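Local coordinates for glucokinase (Enterococcus faecalis, PDB 2QM1), which probably phosphorylates glucose at the expense of ATP, as a zinc-containing glucokinase of the ROK family, at residues V167-D173 against C181-L187; V199-L203 against M241-V246; K65-I71 against L108-F112. Where two conformers were deposited one is given. Residues are numbered along the deposited sequence.

The contacts lie in series along a two-lobed chain, contact 3 first, then 1, then 2; each lobe has a mixed sheet of strand order 3-2-1-4-5. Contact 3, where strands 68-75 and 112-116 of the first sheet run parallel, lies away from the metal sites, about 39 Å from contact 1 and 48 Å from contact 2 between centres. Contacts 1 and 2 lie across the chain's centre from it, about 17 Å apart between centres and 6 Å at their nearest atoms; helix 237-261 supplies a segment of contact 2 and packs on contact 1. Contact 1 holds three of the four zinc ligands, and its Val-167 side chain is about 8 Å from the magnesium.

Contact 1. Residues V167-D173 against C181-L187; sequences VGHVTVD and CGKRGCL. With ZN (zinc ion), chain J.
This is a zinc-centred loop-to-loop contact, lying in the long connection between strand 155-156 and helix 188-191. After a short 3-10 turn at Val-167 and Gly-168, residues 170-171 extend, and a single backbone bridge pairs Thr-171 with Cys-186 (CA-CA 4.4 Å). Leu-187 N donates to Val-170 O (2.9 Å), and Gly-185 O accepts from both Val-172 N (2.7 Å) and Asp-173 N (3.2 Å). Gly-185 has phi/psi 78/19, and a CB there would strike Asp-173 O, so glycine suits the turn doubly. At Gly-182 (107/14) a CB would jam against the carbonyl O of Cys-181.

Zinc joins the loops through His-169 ND1, Cys-181 SG and Cys-186 SG, each at 2.2 Å, with chi1 m, p and m respectively; Cys-179 is the fourth ligand. Lys-183 (p, t, t, p) has the length and charge to reach back across the loop, its NZ donating to His-169 O (2.7 Å) and Thr-171 OG1 (2.9 Å). A water links Thr-171 OG1 (2.8 Å) to Arg-184 O (2.5 Å). Val-172 CG1 meets Leu-187 CB at 4.1 Å, apolar side chains that face helix 237-261 through Tyr-249 and Ala-253, while Phe-290 of the second subunit packs on Thr-171. One histidine and a Cys-x-Cys-x4-Cys loop together form the zinc site, probably structural, characteristic of ROK proteins.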
loop_
_atom_site.group_PDB
_atom_site.type_symbol
_atom_site.label_atom_id
_atom_site.label_comp_id
_atom_site.label_asym_id
_atom_site.label_seq_id
_atom_site.Cartn_x
_atom_site.Cartn_y
_atom_site.Cartn_z
ATOM N N VAL B 167 5.011 -3.798 -7.492
ATOM C CA VAL B 167 6.210 -3.673 -6.591
ATOM C C VAL B 167 7.573 -3.901 -7.258
ATOM O O VAL B 167 8.621 -3.676 -6.654
ATOM C CB VAL B 167 6.058 -4.573 -5.370
ATOM C CG1 VAL B 167 4.715 -4.226 -4.639
ATOM C CG2 VAL B 167 6.067 -6.032 -5.796
ATOM N N GLY B 168 7.559 -4.396 -8.486
ATOM C CA GLY B 168 8.770 -4.630 -9.246
ATOM C C GLY B 168 9.403 -3.308 -9.586
ATOM O O GLY B 168 10.604 -3.213 -9.817
ATOM N N HIS B 169 8.586 -2.270 -9.568
ATOM C CA HIS B 169 9.065 -0.959 -9.866
ATOM C C HIS B 169 9.152 0.004 -8.668
ATOM O O HIS B 169 9.281 1.179 -8.846
ATOM C CB HIS B 169 8.256 -0.440 -11.055
ATOM C CG HIS B 169 8.344 -1.358 -12.216
ATOM N ND1 HIS B 169 9.489 -1.466 -12.981
ATOM C CD2 HIS B 169 7.496 -2.314 -12.666
ATOM C CE1 HIS B 169 9.312 -2.404 -13.897
ATOM N NE2 HIS B 169 8.115 -2.930 -13.728
ATOM N N VAL B 170 9.122 -0.523 -7.443
ATOM C CA VAL B 170 9.565 0.208 -6.243
ATOM C C VAL B 170 11.079 0.478 -6.369
ATOM O O VAL B 170 11.838 -0.410 -6.758
ATOM C CB VAL B 170 9.218 -0.641 -4.983
ATOM C CG1 VAL B 170 10.043 -0.269 -3.792
ATOM C CG2 VAL B 170 7.735 -0.503 -4.679
ATOM N N THR B 171 11.494 1.725 -6.145
ATOM C CA THR B 171 12.915 2.092 -6.175
ATOM C C THR B 171 13.573 1.578 -4.889
ATOM O O THR B 171 13.242 2.004 -3.809
ATOM C CB THR B 171 13.124 3.638 -6.291
ATOM O OG1 THR B 171 12.535 4.117 -7.505
ATOM C CG2 THR B 171 14.659 4.021 -6.216
ATOM N N VAL B 172 14.452 0.603 -5.021
ATOM C CA VAL B 172 15.230 0.145 -3.888
ATOM C C VAL B 172 16.607 0.821 -3.853
ATOM O O VAL B 172 17.316 0.744 -2.869
ATOM C CB VAL B 172 15.364 -1.417 -3.903
ATOM C CG1 VAL B 172 14.019 -2.089 -3.663
ATOM C CG2 VAL B 172 15.966 -1.910 -5.208
ATOM N N ASP B 173 17.034 1.415 -4.965
ATOM C CA ASP B 173 18.338 2.058 -4.989
ATOM C C ASP B 173 18.213 3.194 -5.932
ATOM O O ASP B 173 18.225 2.975 -7.126
ATOM C CB ASP B 173 19.437 1.104 -5.469
ATOM C CG ASP B 173 20.840 1.742 -5.519
ATOM O OD1 ASP B 173 21.034 2.995 -5.333
ATOM O OD2 ASP B 173 21.782 0.939 -5.777
ATOM N N CYS B 181 11.266 0.414 -17.261
ATOM C CA CYS B 181 10.136 1.302 -17.003
ATOM C C CYS B 181 10.592 2.740 -17.251
ATOM O O CYS B 181 9.787 3.599 -17.534
ATOM C CB CYS B 181 9.525 1.085 -15.599
ATOM S SG CYS B 181 10.569 1.800 -14.297
ATOM N N GLY B 182 11.895 2.994 -17.204
ATOM C CA GLY B 182 12.391 4.328 -17.475
ATOM C C GLY B 182 12.881 5.126 -16.293
ATOM O O GLY B 182 13.065 6.331 -16.403
ATOM N N LYS B 183 13.087 4.476 -15.156
ATOM C CA LYS B 183 13.866 5.088 -14.101
ATOM C C LYS B 183 14.964 4.122 -13.697
ATOM O O LYS B 183 15.140 3.106 -14.332
ATOM C CB LYS B 183 12.976 5.458 -12.904
ATOM C CG LYS B 183 12.214 4.323 -12.219
ATOM C CD LYS B 183 11.001 4.894 -11.436
ATOM C CE LYS B 183 10.206 3.792 -10.723
ATOM N NZ LYS B 183 10.966 3.059 -9.679
ATOM N N ARG B 184 15.640 4.382 -12.597
ATOM C CA ARG B 184 16.656 3.450 -12.141
ATOM C C ARG B 184 16.377 2.836 -10.777
ATOM O O ARG B 184 15.598 3.381 -9.962
ATOM C CB ARG B 184 18.045 4.086 -12.219
ATOM C CG ARG B 184 18.568 4.766 -10.978
ATOM C CD ARG B 184 19.884 5.523 -11.316
ATOM N NE ARG B 184 19.697 6.623 -12.265
ATOM C CZ ARG B 184 20.581 7.016 -13.179
ATOM N NH1 ARG B 184 20.290 8.047 -13.976
ATOM N NH2 ARG B 184 21.740 6.374 -13.321
ATOM N N GLY B 185 16.961 1.664 -10.549
ATOM C CA GLY B 185 17.001 1.076 -9.191
ATOM C C GLY B 185 15.721 0.409 -8.719
ATOM O O GLY B 185 15.520 0.207 -7.512
ATOM N N CYS B 186 14.854 0.082 -9.678
ATOM C CA CYS B 186 13.719 -0.739 -9.444
ATOM C C CYS B 186 14.096 -2.091 -8.840
ATOM O O CYS B 186 15.130 -2.664 -9.181
ATOM C CB CYS B 186 12.938 -0.957 -10.750
ATOM S SG CYS B 186 12.311 0.612 -11.417
ATOM N N LEU B 187 13.234 -2.603 -7.960
ATOM C CA LEU B 187 13.358 -3.984 -7.472
ATOM C C LEU B 187 13.561 -5.016 -8.593
ATOM O O LEU B 187 14.345 -5.973 -8.472
ATOM C CB LEU B 187 12.167 -4.352 -6.561
ATOM C CG LEU B 187 12.125 -5.707 -5.874
ATOM C CD1 LEU B 187 13.362 -5.940 -4.964
ATOM C CD2 LEU B 187 10.789 -5.854 -5.107
HETATM ZN ZN ZN J . 11.127 0.007 -13.200
HETATM O O HOH W 1 14.281 5.430 -9.260
#

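Contact 2. Residues V199-L203 against M241-V246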
loop_
_atom_site.group_PDB
_atom_site.type_symbol
_atom_site.label_atom_id
_atom_site.label_comp_id
_atom_site.label_asym_id
_atom_site.label_seq_id
_atom_site.Cartn_x
_atom_site.Cartn_y
_atom_site.Cartn_z
ATOM N N VAL B 199 23.114 -8.560 -10.871
ATOM C CA VAL B 199 23.719 -8.240 -9.575
ATOM C C VAL B 199 25.014 -9.049 -9.450
ATOM O O VAL B 199 25.990 -8.604 -8.855
ATOM C CB VAL B 199 22.772 -8.604 -8.396
ATOM C CG1 VAL B 199 23.544 -8.778 -7.096
ATOM C CG2 VAL B 199 21.634 -7.546 -8.238
ATOM N N ALA B 200 24.993 -10.279 -9.963
ATOM C CA ALA B 200 26.170 -11.128 -9.835
ATOM C C ALA B 200 27.301 -10.625 -10.777
ATOM O O ALA B 200 28.465 -10.576 -10.370
ATOM C CB ALA B 200 25.795 -12.612 -10.079
ATOM N N ARG B 201 26.920 -10.234 -12.001
ATOM C CA ARG B 201 27.824 -9.634 -13.019
ATOM C C ARG B 201 28.588 -8.436 -12.504
ATOM O O ARG B 201 29.661 -8.111 -13.013
ATOM C CB ARG B 201 27.041 -9.187 -14.271
ATOM C CG ARG B 201 27.214 -10.091 -15.429
ATOM C CD ARG B 201 26.072 -9.968 -16.413
ATOM N NE ARG B 201 26.046 -11.115 -17.284
ATOM C CZ ARG B 201 25.257 -11.246 -18.339
ATOM N NH1 ARG B 201 24.414 -10.278 -18.685
ATOM N NH2 ARG B 201 25.331 -12.343 -19.060
ATOM N N HIS B 202 28.025 -7.771 -11.503
ATOM C CA HIS B 202 28.613 -6.552 -10.995
ATOM C C HIS B 202 29.293 -6.658 -9.658
ATOM O O HIS B 202 30.143 -5.858 -9.364
ATOM C CB HIS B 202 27.620 -5.400 -11.130
ATOM C CG HIS B 202 27.378 -5.027 -12.564
ATOM N ND1 HIS B 202 28.244 -4.223 -13.278
ATOM C CD2 HIS B 202 26.404 -5.392 -13.429
ATOM C CE1 HIS B 202 27.803 -4.091 -14.513
ATOM N NE2 HIS B 202 26.690 -4.793 -14.632
ATOM N N LEU B 203 28.966 -7.692 -8.895
ATOM C CA LEU B 203 29.645 -8.008 -7.654
ATOM C C LEU B 203 30.893 -8.857 -7.867
ATOM O O LEU B 203 31.683 -9.063 -6.943
ATOM C CB LEU B 203 28.701 -8.777 -6.742
ATOM C CG LEU B 203 27.623 -8.078 -5.945
ATOM C CD1 LEU B 203 26.895 -9.138 -5.154
ATOM C CD2 LEU B 203 28.298 -7.175 -4.985
HETATM N N MSE B 241 27.304 -14.143 -1.465
HETATM C CA MSE B 241 27.415 -12.695 -1.590
HETATM C C MSE B 241 26.275 -12.150 -2.465
HETATM O O MSE B 241 25.676 -11.129 -2.105
HETATM C CB MSE B 241 28.784 -12.321 -2.163
HETATM C CG MSE B 241 29.168 -10.841 -2.075
HETATM SE SE MSE B 241 30.846 -10.408 -3.023
HETATM C CE MSE B 241 32.004 -10.873 -1.536
ATOM N N VAL B 242 25.970 -12.848 -3.572
ATOM C CA VAL B 242 24.894 -12.449 -4.527
ATOM C C VAL B 242 23.498 -12.572 -3.933
ATOM O O VAL B 242 22.752 -11.604 -3.927
ATOM C CB VAL B 242 24.957 -13.233 -5.878
ATOM C CG1 VAL B 242 23.884 -12.731 -6.862
ATOM C CG2 VAL B 242 26.354 -13.135 -6.499
ATOM N N VAL B 243 23.155 -13.765 -3.436
ATOM C CA VAL B 243 21.940 -13.983 -2.630
ATOM C C VAL B 243 21.740 -12.918 -1.532
ATOM O O VAL B 243 20.686 -12.351 -1.430
ATOM C CB VAL B 243 21.932 -15.413 -2.003
ATOM C CG1 VAL B 243 20.963 -15.526 -0.881
ATOM C CG2 VAL B 243 21.640 -16.478 -3.045
ATOM N N ASP B 244 22.765 -12.670 -0.734
ATOM C CA ASP B 244 22.799 -11.621 0.298
ATOM C C ASP B 244 22.410 -10.233 -0.216
ATOM O O ASP B 244 21.582 -9.533 0.369
ATOM C CB ASP B 244 24.216 -11.552 0.836
ATOM C CG ASP B 244 24.273 -11.565 2.320
ATOM O OD1 ASP B 244 23.501 -10.812 2.961
ATOM O OD2 ASP B 244 25.107 -12.343 2.859
ATOM N N ARG B 245 23.004 -9.846 -1.337
ATOM C CA ARG B 245 22.658 -8.590 -1.945
ATOM C C ARG B 245 21.203 -8.613 -2.418
ATOM O O ARG B 245 20.472 -7.642 -2.226
ATOM C CB ARG B 245 23.599 -8.296 -3.119
ATOM C CG ARG B 245 23.324 -6.962 -3.799
ATOM C CD ARG B 245 23.405 -5.775 -2.775
ATOM N NE ARG B 245 24.647 -5.053 -2.996
ATOM C CZ ARG B 245 25.738 -5.191 -2.281
ATOM N NH1 ARG B 245 26.821 -4.512 -2.622
ATOM N NH2 ARG B 245 25.746 -5.991 -1.231
ATOM N N VAL B 246 20.799 -9.728 -3.043
ATOM C CA VAL B 246 19.463 -9.824 -3.637
ATOM C C VAL B 246 18.377 -9.729 -2.550
ATOM O O VAL B 246 17.347 -9.041 -2.735
ATOM C CB VAL B 246 19.264 -11.108 -4.560
ATOM C CG1 VAL B 246 17.809 -11.347 -4.803
ATOM C CG2 VAL B 246 19.968 -10.959 -5.956
#
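Leu-203, at the C-terminal end of helix 193-203, is the residue most deeply engaged here. Its chi1 m, chi2 t side chain reaches across to helix 237-261, where CD1 lies 3.8 Å from Met-241 O, 3.9 Å from Val-242 CA and 4.2 Å from CG of Met-241, a selenomethionine in this crystal. Its other methyl, CD2, packs over one face of the Arg-245 guanidinium, 3.9 Å from NH1.

Val-242 comes second. Its compact branched side chain fits against three residues of the facing helix: both methyls rest on Ala-200 CB (CG2 at 3.7 Å), CG1 also meets Val-199 CG1 (4.0 Å), and CG2 is 4.3 Å from Leu-203 CD1. The small Ala-200 lets the backbones come close, with its CA 5.6 Å from that of Val-242. Val-199 directs CG1 to the aliphatic CG of Arg-245 (3.8 Å) and to Val-246 CG2 (4.3 Å). No hydrogen bond crosses the interface.

The segment axes approach to 9.7 Å at an angle of 121°. One turn earlier in helix 193-203, Val-196 extends the packing onto Val-242 and Val-246, while Val-243 points away, toward helices 225-233 and 277-289.

Contact 3. Residues K65-I71 against L108-F112; sequences KEDFVGI and LGIPF
Strand 68-71 is irregular where it meets its neighbour: Val-69 takes helical angles (-78/-39) and Gly-70 is almost fully stretched (178/-168). Glycine suits that place, since a CB would fall 2.9 Å from Pro-111 O. Regular parallel pairing begins beyond it, Ile-71 opposite Phe-112 (CA-CA 4.8 Å). Ile-71 N donates to Pro-111 O (2.8 Å), and Phe-112 CA-H points at Ile-71 O (3.3 Å).

Segment 108-112 enters from helix 100-108. Gly-109 leaves the helix with positive phi (71/23), which glycine tolerates readily; Ile-110, Pro-111 and Phe-112 are extended. Ile-71 (m, t) packs its CD1 on Leu-108 CD2 (3.8 Å) and, very tightly, on Ile-110, while its CG2 touches the ring edge of Phe-112 (t) at CD2, 3.7 Å away. Leu-108 continues onto helix 46-60.

This is the closing end of a parallel beta-alpha-beta unit. Backbone pairing and buried aliphatic packing therefore set the strand register, while the weak Lys-65 NZ to Gly-109 O bond (2.9 Å), at the exposed edge, probably contributes little.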
loop_
_atom_site.group_PDB
_atom_site.type_symbol
_atom_site.label_atom_id
_atom_site.label_comp_id
_atom_site.label_asym_id
_atom_site.label_seq_id
_atom_site.Cartn_x
_atom_site.Cartn_y
_atom_site.Cartn_z
ATOM N N LYS B 65 -23.174 -25.507 -21.509
ATOM C CA LYS B 65 -22.754 -24.093 -21.389
ATOM C C LYS B 65 -23.281 -23.391 -20.135
ATOM O O LYS B 65 -22.663 -22.454 -19.623
ATOM C CB LYS B 65 -23.245 -23.333 -22.619
ATOM C CG LYS B 65 -23.019 -21.845 -22.585
ATOM C CD LYS B 65 -23.001 -21.294 -24.004
ATOM C CE LYS B 65 -22.666 -19.837 -23.994
ATOM N NZ LYS B 65 -23.831 -19.006 -23.568
ATOM N N GLU B 66 -24.434 -23.840 -19.664
ATOM C CA GLU B 66 -25.112 -23.207 -18.547
ATOM C C GLU B 66 -24.614 -23.705 -17.200
ATOM O O GLU B 66 -24.994 -23.162 -16.181
ATOM C CB GLU B 66 -26.606 -23.452 -18.652
ATOM C CG GLU B 66 -27.035 -24.905 -18.436
ATOM C CD GLU B 66 -27.075 -25.765 -19.694
ATOM O OE1 GLU B 66 -27.648 -26.870 -19.591
ATOM O OE2 GLU B 66 -26.557 -25.371 -20.770
ATOM N N ASP B 67 -23.794 -24.752 -17.191
ATOM C CA ASP B 67 -23.032 -25.096 -15.983
ATOM C C ASP B 67 -22.016 -24.024 -15.608
ATOM O O ASP B 67 -21.590 -23.978 -14.460
ATOM C CB ASP B 67 -22.241 -26.392 -16.139
ATOM C CG ASP B 67 -23.080 -27.649 -15.960
ATOM O OD1 ASP B 67 -24.340 -27.589 -15.858
ATOM O OD2 ASP B 67 -22.430 -28.725 -15.972
ATOM N N PHE B 68 -21.573 -23.215 -16.572
ATOM C CA PHE B 68 -20.490 -22.247 -16.328
ATOM C C PHE B 68 -21.034 -21.000 -15.650
ATOM O O PHE B 68 -21.932 -20.342 -16.207
ATOM C CB PHE B 68 -19.751 -21.845 -17.624
ATOM C CG PHE B 68 -18.922 -22.966 -18.227
ATOM C CD1 PHE B 68 -19.319 -23.565 -19.395
ATOM C CD2 PHE B 68 -17.767 -23.422 -17.604
ATOM C CE1 PHE B 68 -18.589 -24.601 -19.934
ATOM C CE2 PHE B 68 -17.028 -24.446 -18.160
ATOM C CZ PHE B 68 -17.432 -25.025 -19.323
ATOM N N VAL B 69 -20.513 -20.696 -14.451
ATOM C CA VAL B 69 -20.981 -19.527 -13.667
ATOM C C VAL B 69 -20.350 -18.263 -14.257
ATOM O O VAL B 69 -20.993 -17.192 -14.403
ATOM C CB VAL B 69 -20.640 -19.694 -12.154
ATOM C CG1 VAL B 69 -20.793 -18.358 -11.385
ATOM C CG2 VAL B 69 -21.461 -20.834 -11.539
ATOM N N GLY B 70 -19.092 -18.407 -14.635
ATOM C CA GLY B 70 -18.448 -17.435 -15.522
ATOM C C GLY B 70 -16.989 -17.701 -15.842
ATOM O O GLY B 70 -16.440 -18.758 -15.515
ATOM N N ILE B 71 -16.341 -16.703 -16.429
ATOM C CA ILE B 71 -14.910 -16.807 -16.870
ATOM C C ILE B 71 -14.139 -15.675 -16.219
ATOM O O ILE B 71 -14.540 -14.500 -16.318
ATOM C CB ILE B 71 -14.788 -16.632 -18.422
ATOM C CG1 ILE B 71 -15.485 -17.758 -19.160
ATOM C CG2 ILE B 71 -13.344 -16.640 -18.912
ATOM C CD1 ILE B 71 -15.970 -17.346 -20.564
ATOM N N LEU B 108 -18.871 -15.355 -26.357
ATOM C CA LEU B 108 -19.027 -16.583 -25.582
ATOM C C LEU B 108 -20.398 -16.680 -24.902
ATOM O O LEU B 108 -20.897 -17.780 -24.694
ATOM C CB LEU B 108 -17.865 -16.731 -24.588
ATOM C CG LEU B 108 -16.785 -17.794 -24.840
ATOM C CD1 LEU B 108 -16.756 -18.399 -26.292
ATOM C CD2 LEU B 108 -15.346 -17.451 -24.315
ATOM N N GLY B 109 -21.027 -15.554 -24.580
ATOM C CA GLY B 109 -22.364 -15.615 -23.952
ATOM C C GLY B 109 -22.331 -16.134 -22.512
ATOM O O GLY B 109 -23.345 -16.651 -21.978
ATOM N N ILE B 110 -21.176 -15.997 -21.889
ATOM C CA ILE B 110 -21.045 -16.308 -20.477
ATOM C C ILE B 110 -20.257 -15.180 -19.796
ATOM O O ILE B 110 -19.285 -14.677 -20.358
ATOM C CB ILE B 110 -20.453 -17.731 -20.235
ATOM C CG1 ILE B 110 -19.102 -17.692 -19.546
ATOM C CG2 ILE B 110 -20.449 -18.586 -21.488
ATOM C CD1 ILE B 110 -19.213 -18.102 -18.166
ATOM N N PRO B 111 -20.678 -14.783 -18.581
ATOM C CA PRO B 111 -20.132 -13.569 -17.943
ATOM C C PRO B 111 -18.607 -13.645 -17.750
ATOM O O PRO B 111 -18.067 -14.717 -17.457
ATOM C CB PRO B 111 -20.891 -13.476 -16.601
ATOM C CG PRO B 111 -21.383 -14.818 -16.362
ATOM C CD PRO B 111 -21.640 -15.469 -17.702
ATOM N N PHE B 112 -17.941 -12.505 -17.924
ATOM C CA PHE B 112 -16.481 -12.426 -18.029
ATOM C C PHE B 112 -15.938 -11.328 -17.119
ATOM O O PHE B 112 -16.531 -10.254 -17.040
ATOM C CB PHE B 112 -16.094 -12.163 -19.515
ATOM C CG PHE B 112 -14.628 -12.007 -19.741
ATOM C CD1 PHE B 112 -14.049 -10.754 -19.729
ATOM C CD2 PHE B 112 -13.818 -13.124 -19.878
ATOM C CE1 PHE B 112 -12.697 -10.611 -19.922
ATOM C CE2 PHE B 112 -12.453 -12.985 -20.088
ATOM C CZ PHE B 112 -11.902 -11.721 -20.109
#